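Local coordinates for protein D-aminopeptidase (Burkholderia sp. LK4, PDB 5TZB) that probably cleaves N-terminal residues, beta-amino acids among them, from peptides, as an Ntn hydrolase of peptidase family S58, at residues C[52-57]-C[159-164]; C[110-115]-C[120-125]; C[193-198]-C[357-362]. All blocks are in the same frame, centred on the assembly; numbering follows the deposited sequence.

Contact 1. Residues C[52-57]-C[159-164]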
ATOM      1  N   CYS C  52      -8.117   8.799 -31.455  1.00 25.38           N
ATOM      2  CA  CYS C  52      -7.929  10.001 -32.266  1.00 26.71           C
ATOM      3  C   CYS C  52      -6.436  10.147 -32.511  1.00 27.72           C
ATOM      4  O   CYS C  52      -5.657  10.265 -31.570  1.00 26.27           O
ATOM      5  CB  CYS C  52      -8.497  11.255 -31.607  1.00 27.66           C
ATOM      6  SG  CYS C  52      -8.167  12.759 -32.566  1.00 33.68           S
ATOM      7  N   THR C  53      -6.043  10.088 -33.778  1.00 30.37           N
ATOM      8  CA  THR C  53      -4.637  10.049 -34.166  1.00 31.89           C
ATOM      9  C   THR C  53      -4.181  11.373 -34.774  1.00 33.84           C
ATOM     10  O   THR C  53      -4.817  11.887 -35.696  1.00 34.29           O
ATOM     11  CB  THR C  53      -4.386   8.900 -35.162  1.00 31.59           C
ATOM     12  OG1 THR C  53      -4.797   7.670 -34.553  1.00 30.96           O
ATOM     13  CG2 THR C  53      -2.901   8.810 -35.555  1.00 30.68           C
ATOM     14  N   LEU C  54      -3.114  11.947 -34.221  1.00 34.84           N
ATOM     15  CA  LEU C  54      -2.560  13.198 -34.730  1.00 36.16           C
ATOM     16  C   LEU C  54      -1.226  12.961 -35.410  1.00 38.08           C
ATOM     17  O   LEU C  54      -0.263  12.536 -34.775  1.00 37.74           O
ATOM     18  CB  LEU C  54      -2.380  14.209 -33.602  1.00 35.55           C
ATOM     19  CG  LEU C  54      -3.664  14.548 -32.849  1.00 35.34           C
ATOM     20  CD1 LEU C  54      -3.386  15.586 -31.770  1.00 35.34           C
ATOM     21  CD2 LEU C  54      -4.757  15.008 -33.826  1.00 35.41           C
ATOM     22  N   ASN C  55      -1.156  13.241 -36.700  1.00 40.94           N
ATOM     23  CA  ASN C  55       0.103  13.118 -37.398  1.00 43.31           C
ATOM     24  C   ASN C  55       0.223  14.326 -38.327  1.00 45.85           C
ATOM     25  O   ASN C  55      -0.541  14.465 -39.287  1.00 45.78           O
ATOM     26  CB  ASN C  55       0.159  11.785 -38.154  1.00 44.72           C
ATOM     27  CG  ASN C  55       1.415  11.625 -39.000  1.00 47.16           C
ATOM     28  OD1 ASN C  55       2.203  12.562 -39.185  1.00 48.45           O
ATOM     29  ND2 ASN C  55       1.601  10.423 -39.531  1.00 47.70           N
ATOM     30  N   GLU C  56       1.195  15.190 -38.046  1.00 47.98           N
ATOM     31  CA  GLU C  56       1.390  16.403 -38.824  1.00 50.74           C
ATOM     32  C   GLU C  56       2.872  16.719 -38.859  1.00 50.39           C
ATOM     33  O   GLU C  56       3.502  16.876 -37.813  1.00 49.30           O
ATOM     34  CB  GLU C  56       0.605  17.577 -38.220  1.00 53.32           C
ATOM     35  CG  GLU C  56      -0.903  17.461 -38.368  1.00 56.06           C
ATOM     36  CD  GLU C  56      -1.429  18.078 -39.646  1.00 59.60           C
ATOM     37  OE1 GLU C  56      -0.861  19.099 -40.096  1.00 61.41           O
ATOM     38  OE2 GLU C  56      -2.415  17.539 -40.200  1.00 60.42           O
ATOM     39  N   GLU C  57       3.419  16.815 -40.066  1.00 51.30           N
ATOM     40  CA  GLU C  57       4.839  17.087 -40.247  1.00 51.56           C
ATOM     41  C   GLU C  57       5.100  18.578 -40.085  1.00 49.72           C
ATOM     42  O   GLU C  57       4.515  19.389 -40.800  1.00 50.35           O
ATOM     43  CB  GLU C  57       5.288  16.611 -41.634  1.00 55.24           C
ATOM     44  CG  GLU C  57       6.726  16.943 -41.996  1.00 58.34           C
ATOM     45  CD  GLU C  57       7.722  16.017 -41.336  1.00 60.01           C
ATOM     46  OE1 GLU C  57       7.295  14.969 -40.800  1.00 59.74           O
ATOM     47  OE2 GLU C  57       8.931  16.340 -41.354  1.00 61.63           O
ATOM     48  N   GLN C 159       2.123  20.400 -26.408  1.00 25.80           N
ATOM     49  CA  GLN C 159       0.796  20.131 -25.831  1.00 26.51           C
ATOM     50  C   GLN C 159      -0.288  20.258 -26.896  1.00 27.00           C
ATOM     51  O   GLN C 159      -1.164  21.126 -26.817  1.00 27.14           O
ATOM     52  CB  GLN C 159       0.529  21.059 -24.625  1.00 26.39           C
ATOM     53  CG  GLN C 159       1.415  20.720 -23.400  1.00 26.34           C
ATOM     54  CD  GLN C 159       1.156  21.595 -22.166  1.00 26.73           C
ATOM     55  OE1 GLN C 159       1.182  22.822 -22.243  1.00 28.06           O
ATOM     56  NE2 GLN C 159       0.929  20.959 -21.023  1.00 25.54           N
ATOM     57  N   HIS C 160      -0.233  19.377 -27.892  1.00 27.43           N
ATOM     58  CA  HIS C 160      -1.077  19.526 -29.080  1.00 29.39           C
ATOM     59  C   HIS C 160      -2.418  18.793 -28.990  1.00 29.90           C
ATOM     60  O   HIS C 160      -3.231  18.878 -29.910  1.00 31.35           O
ATOM     61  CB  HIS C 160      -0.330  19.040 -30.323  1.00 29.37           C
ATOM     62  CG  HIS C 160       0.902  19.829 -30.631  1.00 30.09           C
ATOM     63  ND1 HIS C 160       0.869  21.035 -31.295  1.00 31.18           N
ATOM     64  CD2 HIS C 160       2.209  19.559 -30.402  1.00 30.28           C
ATOM     65  CE1 HIS C 160       2.101  21.489 -31.436  1.00 32.47           C
ATOM     66  NE2 HIS C 160       2.933  20.612 -30.903  1.00 32.08           N
ATOM     67  N   VAL C 161      -2.656  18.077 -27.893  1.00 28.63           N
ATOM     68  CA  VAL C 161      -3.921  17.362 -27.716  1.00 28.46           C
ATOM     69  C   VAL C 161      -4.953  18.272 -27.076  1.00 29.35           C
ATOM     70  O   VAL C 161      -4.658  18.950 -26.091  1.00 29.63           O
ATOM     71  CB  VAL C 161      -3.749  16.086 -26.845  1.00 20.65           C
ATOM     72  CG1 VAL C 161      -5.098  15.369 -26.623  1.00 19.76           C
ATOM     73  CG2 VAL C 161      -2.736  15.151 -27.484  1.00 20.73           C
ATOM     74  N   SER C 162      -6.164  18.279 -27.629  1.00 29.94           N
ATOM     75  CA  SER C 162      -7.216  19.183 -27.169  1.00 29.67           C
ATOM     76  C   SER C 162      -8.522  18.454 -26.864  1.00 28.56           C
ATOM     77  O   SER C 162      -8.656  17.259 -27.131  1.00 28.01           O
ATOM     78  CB  SER C 162      -7.478  20.253 -28.224  1.00 31.14           C
ATOM     79  OG  SER C 162      -8.118  19.668 -29.344  1.00 31.91           O
ATOM     80  N   ALA C 163      -9.482  19.183 -26.299  1.00 28.15           N
ATOM     81  CA  ALA C 163     -10.789  18.610 -25.994  1.00 27.87           C
ATOM     82  C   ALA C 163     -11.464  18.074 -27.251  1.00 28.90           C
ATOM     83  O   ALA C 163     -12.173  17.069 -27.199  1.00 29.30           O
ATOM     84  CB  ALA C 163     -11.679  19.641 -25.315  1.00 27.42           C
ATOM     85  N   ALA C 164     -11.243  18.745 -28.377  1.00 29.41           N
ATOM     86  CA  ALA C 164     -11.847  18.323 -29.635  1.00 30.03           C
ATOM     87  C   ALA C 164     -11.340  16.932 -30.020  1.00 29.28           C
ATOM     88  O   ALA C 164     -12.089  16.116 -30.551  1.00 28.63           O
ATOM     89  CB  ALA C 164     -11.559  19.344 -30.747  1.00 30.35           C
TER
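Leu54 lays one methyl of its isobutyl group against the chain at His160 and Val161, and this single branch carries the contact. CD1 approaches the carbonyl oxygen His160 O to 3.8 Å and then meets the CG2 methyl of Val161, 4.4 Å from Leu54 CD1. Two torsions put it there: CG stands beside the backbone N and anti to the carbonyl carbon (chi1 -58°), and CD1 continues the chain in an extended line from CA (chi2 -179°), so that this methyl becomes the outermost part of the side chain.

Leu54 sits on strand 48-56, an outermost strand of the five-stranded mixed sheet within this chain. Its backbone pairs with Thr65 of strand 63-71, and its side chain also packs on Ile63 of that strand and on His165 of helix 163-172. Thr53, its neighbour in sequence, faces the other way and is hydrogen-bonded through OG1 to Gly184 N.

On the other side of the contact, the 159-164 segment leads into helix 163-172. Ser162 is the N-cap of this helix, and its backbone N is hydrogen-bonded to ND1 of His165. The imidazole of His160 takes its polar partner elsewhere, with NE2 bonded to Asp155, while the leucine methyl merely rests against its backbone oxygen. Val161 also packs on Thr65 and on Val122 of helix 119-129, so the loop lies between sheet and helix.

Only 94 Å² is buried in total, about half of it on Leu54, and the close approaches are methyl to methyl and methyl to carbonyl oxygen. Such chemistry has little directional demand: the placing of the two segments is probably set more by strand pairing with 63-71 and by the start of the helix.

Contact 2. Residues C[110-115]-C[120-125]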
ATOM      1  N   PRO C 110     -15.157   7.127 -18.406  1.00 16.30           N
ATOM      2  CA  PRO C 110     -14.271   6.459 -19.360  1.00 15.59           C
ATOM      3  C   PRO C 110     -12.826   6.483 -18.879  1.00 15.69           C
ATOM      4  O   PRO C 110     -12.475   7.212 -17.942  1.00 15.38           O
ATOM      5  CB  PRO C 110     -14.392   7.298 -20.634  1.00 16.33           C
ATOM      6  CG  PRO C 110     -15.588   8.137 -20.453  1.00 17.98           C
ATOM      7  CD  PRO C 110     -15.833   8.303 -18.994  1.00 17.17           C
ATOM      8  N   ILE C 111     -12.013   5.681 -19.546  1.00 15.24           N
ATOM      9  CA  ILE C 111     -10.574   5.652 -19.389  1.00 17.38           C
ATOM     10  C   ILE C 111      -9.930   6.197 -20.642  1.00 18.60           C
ATOM     11  O   ILE C 111     -10.347   5.854 -21.743  1.00 19.61           O
ATOM     12  CB  ILE C 111     -10.056   4.221 -19.168  1.00 17.11           C
ATOM     13  CG1 ILE C 111     -10.685   3.620 -17.916  1.00 17.05           C
ATOM     14  CG2 ILE C 111      -8.526   4.191 -19.078  1.00 15.48           C
ATOM     15  CD1 ILE C 111     -10.572   2.101 -17.869  1.00 18.54           C
ATOM     16  N   ALA C 112      -8.904   7.024 -20.482  1.00 19.16           N
ATOM     17  CA  ALA C 112      -8.209   7.565 -21.633  1.00 19.04           C
ATOM     18  C   ALA C 112      -6.691   7.386 -21.495  1.00 18.21           C
ATOM     19  O   ALA C 112      -6.142   7.408 -20.389  1.00 16.10           O
ATOM     20  CB  ALA C 112      -8.573   9.019 -21.840  1.00 19.36           C
ATOM     21  N   TYR C 113      -6.047   7.116 -22.629  1.00 18.89           N
ATOM     22  CA  TYR C 113      -4.596   7.095 -22.755  1.00 19.31           C
ATOM     23  C   TYR C 113      -4.134   8.289 -23.582  1.00 21.48           C
ATOM     24  O   TYR C 113      -4.733   8.568 -24.619  1.00 23.72           O
ATOM     25  CB  TYR C 113      -4.114   5.830 -23.465  1.00 19.01           C
ATOM     26  CG  TYR C 113      -4.371   4.495 -22.810  1.00 18.25           C
ATOM     27  CD1 TYR C 113      -4.811   4.389 -21.502  1.00 18.13           C
ATOM     28  CD2 TYR C 113      -4.145   3.322 -23.525  1.00 18.64           C
ATOM     29  CE1 TYR C 113      -5.030   3.139 -20.923  1.00 18.34           C
ATOM     30  CE2 TYR C 113      -4.354   2.083 -22.960  1.00 18.99           C
ATOM     31  CZ  TYR C 113      -4.794   1.994 -21.668  1.00 19.74           C
ATOM     32  OH  TYR C 113      -4.994   0.746 -21.125  1.00 22.06           O
ATOM     33  N   THR C 114      -3.057   8.961 -23.180  1.00 20.89           N
ATOM     34  CA  THR C 114      -2.467   9.991 -24.040  1.00 20.98           C
ATOM     35  C   THR C 114      -0.974  10.160 -23.705  1.00 16.91           C
ATOM     36  O   THR C 114      -0.390   9.285 -23.091  1.00 16.46           O
ATOM     37  CB  THR C 114      -3.230  11.326 -23.908  1.00 21.15           C
ATOM     38  OG1 THR C 114      -2.775  12.254 -24.901  1.00 22.53           O
ATOM     39  CG2 THR C 114      -3.075  11.918 -22.523  1.00 16.81           C
ATOM     40  N   ASN C 115      -0.346  11.260 -24.121  1.00 17.41           N
ATOM     41  CA  ASN C 115       1.053  11.505 -23.766  1.00 20.34           C
ATOM     42  C   ASN C 115       1.173  12.243 -22.428  1.00 20.57           C
ATOM     43  O   ASN C 115       0.188  12.797 -21.946  1.00 19.77           O
ATOM     44  CB  ASN C 115       1.764  12.300 -24.860  1.00 21.09           C
ATOM     45  CG  ASN C 115       1.262  13.730 -24.955  1.00 22.00           C
ATOM     46  OD1 ASN C 115       1.634  14.583 -24.145  1.00 22.62           O
ATOM     47  ND2 ASN C 115       0.432  14.004 -25.954  1.00 21.60           N
ATOM     48  N   GLY C 120      -3.724  16.451 -18.257  1.00 19.31           N
ATOM     49  CA  GLY C 120      -4.664  17.384 -17.673  1.00 18.62           C
ATOM     50  C   GLY C 120      -5.749  17.869 -18.626  1.00 19.95           C
ATOM     51  O   GLY C 120      -6.938  17.917 -18.264  1.00 18.88           O
ATOM     52  N   ALA C 121      -5.342  18.237 -19.841  1.00 20.39           N
ATOM     53  CA  ALA C 121      -6.291  18.715 -20.840  1.00 21.32           C
ATOM     54  C   ALA C 121      -7.301  17.603 -21.171  1.00 21.62           C
ATOM     55  O   ALA C 121      -8.496  17.856 -21.287  1.00 21.80           O
ATOM     56  CB  ALA C 121      -5.560  19.189 -22.108  1.00 20.69           C
ATOM     57  N   VAL C 122      -6.811  16.375 -21.308  1.00 20.84           N
ATOM     58  CA  VAL C 122      -7.676  15.229 -21.572  1.00 20.53           C
ATOM     59  C   VAL C 122      -8.618  14.956 -20.404  1.00 20.04           C
ATOM     60  O   VAL C 122      -9.820  14.716 -20.600  1.00 19.21           O
ATOM     61  CB  VAL C 122      -6.845  13.953 -21.883  1.00 18.85           C
ATOM     62  CG1 VAL C 122      -7.722  12.698 -21.829  1.00 18.00           C
ATOM     63  CG2 VAL C 122      -6.124  14.103 -23.247  1.00 18.80           C
ATOM     64  N   ARG C 123      -8.086  15.023 -19.191  1.00 19.79           N
ATOM     65  CA  ARG C 123      -8.897  14.771 -18.010  1.00 19.24           C
ATOM     66  C   ARG C 123     -10.037  15.782 -17.886  1.00 19.60           C
ATOM     67  O   ARG C 123     -11.187  15.402 -17.674  1.00 19.97           O
ATOM     68  CB  ARG C 123      -8.036  14.813 -16.748  1.00 17.34           C
ATOM     69  CG  ARG C 123      -8.784  14.479 -15.457  1.00 16.68           C
ATOM     70  CD  ARG C 123      -8.968  15.713 -14.598  1.00 17.92           C
ATOM     71  NE  ARG C 123      -9.532  15.386 -13.297  1.00 18.30           N
ATOM     72  CZ  ARG C 123     -10.219  16.230 -12.536  1.00 17.33           C
ATOM     73  NH1 ARG C 123     -10.440  17.474 -12.940  1.00 17.70           N
ATOM     74  NH2 ARG C 123     -10.673  15.823 -11.360  1.00 16.36           N
ATOM     75  N   ASP C 124      -9.721  17.067 -18.017  1.00 19.53           N
ATOM     76  CA  ASP C 124     -10.748  18.088 -17.840  1.00 20.50           C
ATOM     77  C   ASP C 124     -11.729  18.096 -19.010  1.00 21.98           C
ATOM     78  O   ASP C 124     -12.876  18.524 -18.860  1.00 22.58           O
ATOM     79  CB  ASP C 124     -10.110  19.462 -17.623  1.00 20.58           C
ATOM     80  CG  ASP C 124      -9.602  19.645 -16.184  1.00 20.00           C
ATOM     81  OD1 ASP C 124      -9.511  18.631 -15.453  1.00 19.15           O
ATOM     82  OD2 ASP C 124      -9.298  20.797 -15.781  1.00 20.92           O
ATOM     83  N   ALA C 125     -11.291  17.602 -20.165  1.00 21.91           N
ATOM     84  CA  ALA C 125     -12.194  17.449 -21.301  1.00 22.34           C
ATOM     85  C   ALA C 125     -13.211  16.346 -21.009  1.00 22.44           C
ATOM     86  O   ALA C 125     -14.369  16.448 -21.387  1.00 23.67           O
ATOM     87  CB  ALA C 125     -11.421  17.141 -22.569  1.00 18.71           C
TER
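Val122 presents both of its methyls to strand 111-115, one to each of two strand residues. CG1, anti to the backbone N (chi1 166°), lies 3.8 Å from Ala112 CB; CG2, turned beside the backbone N, meets Thr114 CG2 at the same 3.8 Å. The two-residue spacing of the strand brings Ala112 and Thr114 onto one face, with Tyr113 pointing away from the helix, and the forked valine bridges them.

Thr114 and Val122 approach tip to tip. The threonine torsion (chi1 -171°) sets OG1 anti to the backbone N and leaves CG2 in the crowded position between N and the carbonyl carbon, from where it faces the valine. OG1 bonds to Gly66 O in the neighbouring strand 63-71, which pins the rotation of the group.

Such packing of a helix on its preceding strand belongs to the beta-alpha-beta unit formed by 111-115, 119-129 and 144-148. Elsewhere on the helix, Arg123 NH1 makes a salt bridge with Asp124 OD1, nearly straight at 172°, the acceptor lying in the guanidinium plane. Both residues also bond to the second subunit, Arg123 to its Asp94 and Asp124 to its Ala121 N.

The chemistry therefore divides the helix: methyl packing seats it on the sheet, whereas charge and hydrogen bonding join it to the second subunit.

Contact 3. Residues C[193-198]-C[357-362]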
ATOM      1  N   GLU C 193      12.771  -0.547 -28.576  1.00 23.21           N
ATOM      2  CA  GLU C 193      13.540   0.170 -29.585  1.00 22.98           C
ATOM      3  C   GLU C 193      13.065  -0.173 -30.999  1.00 23.36           C
ATOM      4  O   GLU C 193      13.818  -0.054 -31.966  1.00 22.76           O
ATOM      5  CB  GLU C 193      15.033  -0.114 -29.403  1.00 23.43           C
ATOM      6  CG  GLU C 193      15.493   0.213 -27.994  1.00 23.39           C
ATOM      7  CD  GLU C 193      16.970  -0.039 -27.765  1.00 22.68           C
ATOM      8  OE1 GLU C 193      17.315  -0.801 -26.827  1.00 21.51           O
ATOM      9  OE2 GLU C 193      17.779   0.550 -28.499  1.00 22.84           O
ATOM     10  N   PHE C 194      11.821  -0.637 -31.088  1.00 23.97           N
ATOM     11  CA  PHE C 194      11.067  -0.689 -32.336  1.00 24.91           C
ATOM     12  C   PHE C 194       9.859   0.218 -32.188  1.00 24.74           C
ATOM     13  O   PHE C 194       9.622   0.756 -31.103  1.00 24.50           O
ATOM     14  CB  PHE C 194      10.587  -2.099 -32.652  1.00 26.87           C
ATOM     15  CG  PHE C 194      11.675  -3.056 -32.995  1.00 28.91           C
ATOM     16  CD1 PHE C 194      12.360  -2.953 -34.200  1.00 30.57           C
ATOM     17  CD2 PHE C 194      11.991  -4.095 -32.127  1.00 29.31           C
ATOM     18  CE1 PHE C 194      13.367  -3.858 -34.528  1.00 30.76           C
ATOM     19  CE2 PHE C 194      12.990  -5.007 -32.448  1.00 30.60           C
ATOM     20  CZ  PHE C 194      13.681  -4.888 -33.651  1.00 30.73           C
ATOM     21  N   LYS C 195       9.045   0.334 -33.234  1.00 24.88           N
ATOM     22  CA  LYS C 195       7.803   1.107 -33.121  1.00 24.49           C
ATOM     23  C   LYS C 195       6.847   0.469 -32.127  1.00 23.23           C
ATOM     24  O   LYS C 195       6.585  -0.737 -32.181  1.00 24.27           O
ATOM     25  CB  LYS C 195       7.108   1.238 -34.481  1.00 25.74           C
ATOM     26  CG  LYS C 195       5.846   2.107 -34.436  1.00 24.93           C
ATOM     27  CD  LYS C 195       6.186   3.562 -34.127  1.00 25.48           C
ATOM     28  CE  LYS C 195       4.932   4.425 -33.957  1.00 25.59           C
ATOM     29  NZ  LYS C 195       4.245   4.190 -32.653  1.00 25.17           N
ATOM     30  N   GLY C 196       6.308   1.281 -31.218  1.00 20.94           N
ATOM     31  CA  GLY C 196       5.392   0.780 -30.216  1.00 18.87           C
ATOM     32  C   GLY C 196       3.982   1.314 -30.381  1.00 24.15           C
ATOM     33  O   GLY C 196       3.578   1.688 -31.486  1.00 25.22           O
ATOM     34  N   GLY C 197       3.229   1.338 -29.283  1.00 23.39           N
ATOM     35  CA  GLY C 197       1.884   1.883 -29.302  1.00 21.79           C
ATOM     36  C   GLY C 197       0.799   0.953 -28.791  1.00 19.73           C
ATOM     37  O   GLY C 197       0.984   0.207 -27.833  1.00 18.56           O
ATOM     38  N   ILE C 198      -0.351   1.004 -29.450  1.00 20.85           N
ATOM     39  CA  ILE C 198      -1.543   0.310 -28.968  1.00 20.72           C
ATOM     40  C   ILE C 198      -1.518  -1.177 -29.294  1.00 21.62           C
ATOM     41  O   ILE C 198      -1.216  -1.562 -30.426  1.00 22.81           O
ATOM     42  CB  ILE C 198      -2.821   0.947 -29.569  1.00 20.43           C
ATOM     43  CG1 ILE C 198      -2.915   2.416 -29.156  1.00 21.45           C
ATOM     44  CG2 ILE C 198      -4.065   0.201 -29.126  1.00 19.41           C
ATOM     45  CD1 ILE C 198      -2.988   2.642 -27.602  1.00 25.14           C
ATOM     46  N   GLY C 357       4.794   0.333 -37.503  1.00 31.30           N
ATOM     47  CA  GLY C 357       5.453   0.644 -38.761  1.00 32.02           C
ATOM     48  C   GLY C 357       6.573   1.663 -38.604  1.00 32.06           C
ATOM     49  O   GLY C 357       6.717   2.274 -37.545  1.00 30.55           O
ATOM     50  N   ASP C 358       7.362   1.849 -39.659  1.00 33.47           N
ATOM     51  CA  ASP C 358       8.460   2.819 -39.647  1.00 33.23           C
ATOM     52  C   ASP C 358       7.971   4.238 -39.414  1.00 32.47           C
ATOM     53  O   ASP C 358       6.973   4.667 -39.998  1.00 32.78           O
ATOM     54  CB  ASP C 358       9.258   2.799 -40.957  1.00 33.99           C
ATOM     55  CG  ASP C 358       9.975   1.490 -41.199  1.00 34.43           C
ATOM     56  OD1 ASP C 358      10.057   0.656 -40.274  1.00 33.53           O
ATOM     57  OD2 ASP C 358      10.508   1.319 -42.317  1.00 35.15           O
ATOM     58  N   VAL C 359       8.692   4.964 -38.568  1.00 31.46           N
ATOM     59  CA  VAL C 359       8.381   6.360 -38.309  1.00 31.67           C
ATOM     60  C   VAL C 359       9.665   7.176 -38.239  1.00 32.25           C
ATOM     61  O   VAL C 359      10.612   6.805 -37.535  1.00 32.27           O
ATOM     62  CB  VAL C 359       7.594   6.551 -37.002  1.00 31.18           C
ATOM     63  CG1 VAL C 359       7.533   8.012 -36.646  1.00 31.31           C
ATOM     64  CG2 VAL C 359       6.197   5.965 -37.102  1.00 31.04           C
ATOM     65  N   GLU C 360       9.685   8.271 -39.001  1.00 32.70           N
ATOM     66  CA  GLU C 360      10.751   9.271 -38.962  1.00 33.43           C
ATOM     67  C   GLU C 360      10.150  10.611 -38.544  1.00 33.95           C
ATOM     68  O   GLU C 360       9.230  11.113 -39.188  1.00 34.71           O
ATOM     69  CB  GLU C 360      11.437   9.392 -40.331  1.00 33.89           C
ATOM     70  N   SER C 361      10.661  11.204 -37.476  1.00 34.25           N
ATOM     71  CA  SER C 361      10.055  12.433 -36.978  1.00 33.80           C
ATOM     72  C   SER C 361      11.008  13.177 -36.054  1.00 32.76           C
ATOM     73  O   SER C 361      11.641  12.572 -35.188  1.00 31.25           O
ATOM     74  CB  SER C 361       8.740  12.113 -36.255  1.00 33.07           C
ATOM     75  OG  SER C 361       8.056  13.290 -35.882  1.00 33.19           O
ATOM     76  N   ARG C 362      11.107  14.491 -36.254  1.00 33.88           N
ATOM     77  CA  ARG C 362      11.937  15.357 -35.412  1.00 34.39           C
ATOM     78  C   ARG C 362      13.375  14.845 -35.356  1.00 35.42           C
ATOM     79  O   ARG C 362      14.034  14.918 -34.317  1.00 35.58           O
ATOM     80  CB  ARG C 362      11.335  15.468 -33.994  1.00 32.45           C
ATOM     81  CG  ARG C 362       9.889  15.933 -33.995  1.00 31.90           C
ATOM     82  CD  ARG C 362       9.287  16.089 -32.601  1.00 31.77           C
ATOM     83  NE  ARG C 362       9.887  17.162 -31.816  1.00 31.56           N
ATOM     84  CZ  ARG C 362      10.712  16.972 -30.793  1.00 29.48           C
ATOM     85  NH1 ARG C 362      11.051  15.743 -30.426  1.00 27.78           N
ATOM     86  NH2 ARG C 362      11.204  18.019 -30.141  1.00 29.13           N
TER
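Lys195 and Gly357 mark the closest backbone approach, their CA atoms 6.1 Å apart, where strand 194-195 passes the chain entering strand 359-361. Each strand belongs to a small beta-hairpin, 190-191 with 194-195 and 359-361 with 364-366, and a backbone hydrogen bond between Lys195 and Glu367, just beyond the second hairpin, also ties the two together.

On the 193-198 side Lys195 alone makes the contact, and with its aliphatic chain. Its CB and CG lie against the Gly357 carbonyl, CG at 3.2 Å from Gly357 O, a close approach of methylene to oxygen. Farther out, CD and CE run past Val359, the two side chains crossing obliquely. CG leaves anti to the backbone N, but bends at chi2 (66°) and chi4 (75°) curl the chain, carrying the amine away from the 357-362 segment, back toward Gly196 and the chain before strand 190-191.

There NZ is gripped by several backbone oxygens: Gly196 O, 2.8 Å from Lys195 NZ, together with Thr187 O and Met189 O, and more weakly Gly186 O. These carbonyl dipoles would offset the charge expected on this buried amine. NZ sits above the Gly196 carbonyl plane, 54° out of it.

Val359, which also rests on Val366 and Arg64, turns CG2 beside its backbone N, and that methyl ends 3.7 Å from Lys195 CE.

How the contacts relate
Contacts 1 and 2 form one continuous patch, their centres 12 Å apart on the same mixed sheet. Both segments of contact 2 come between those of contact 1 in sequence, and Ala163 CB, 3.7 Å from Ala125 CB, packs helix 163-172 on helix 119-129. Contact 3 opens later in the chain, its centre about 17 Å from that of contact 1 and 22 Å from that of contact 2. It touches the sheet through Arg64 of strand 63-71, and Ile198 meets Tyr113. Contacts 1 and 2 thus seat helices on one face, while contact 3 is reached past Tyr113 on the other, consistent with the layered Ntn-hydrolase fold.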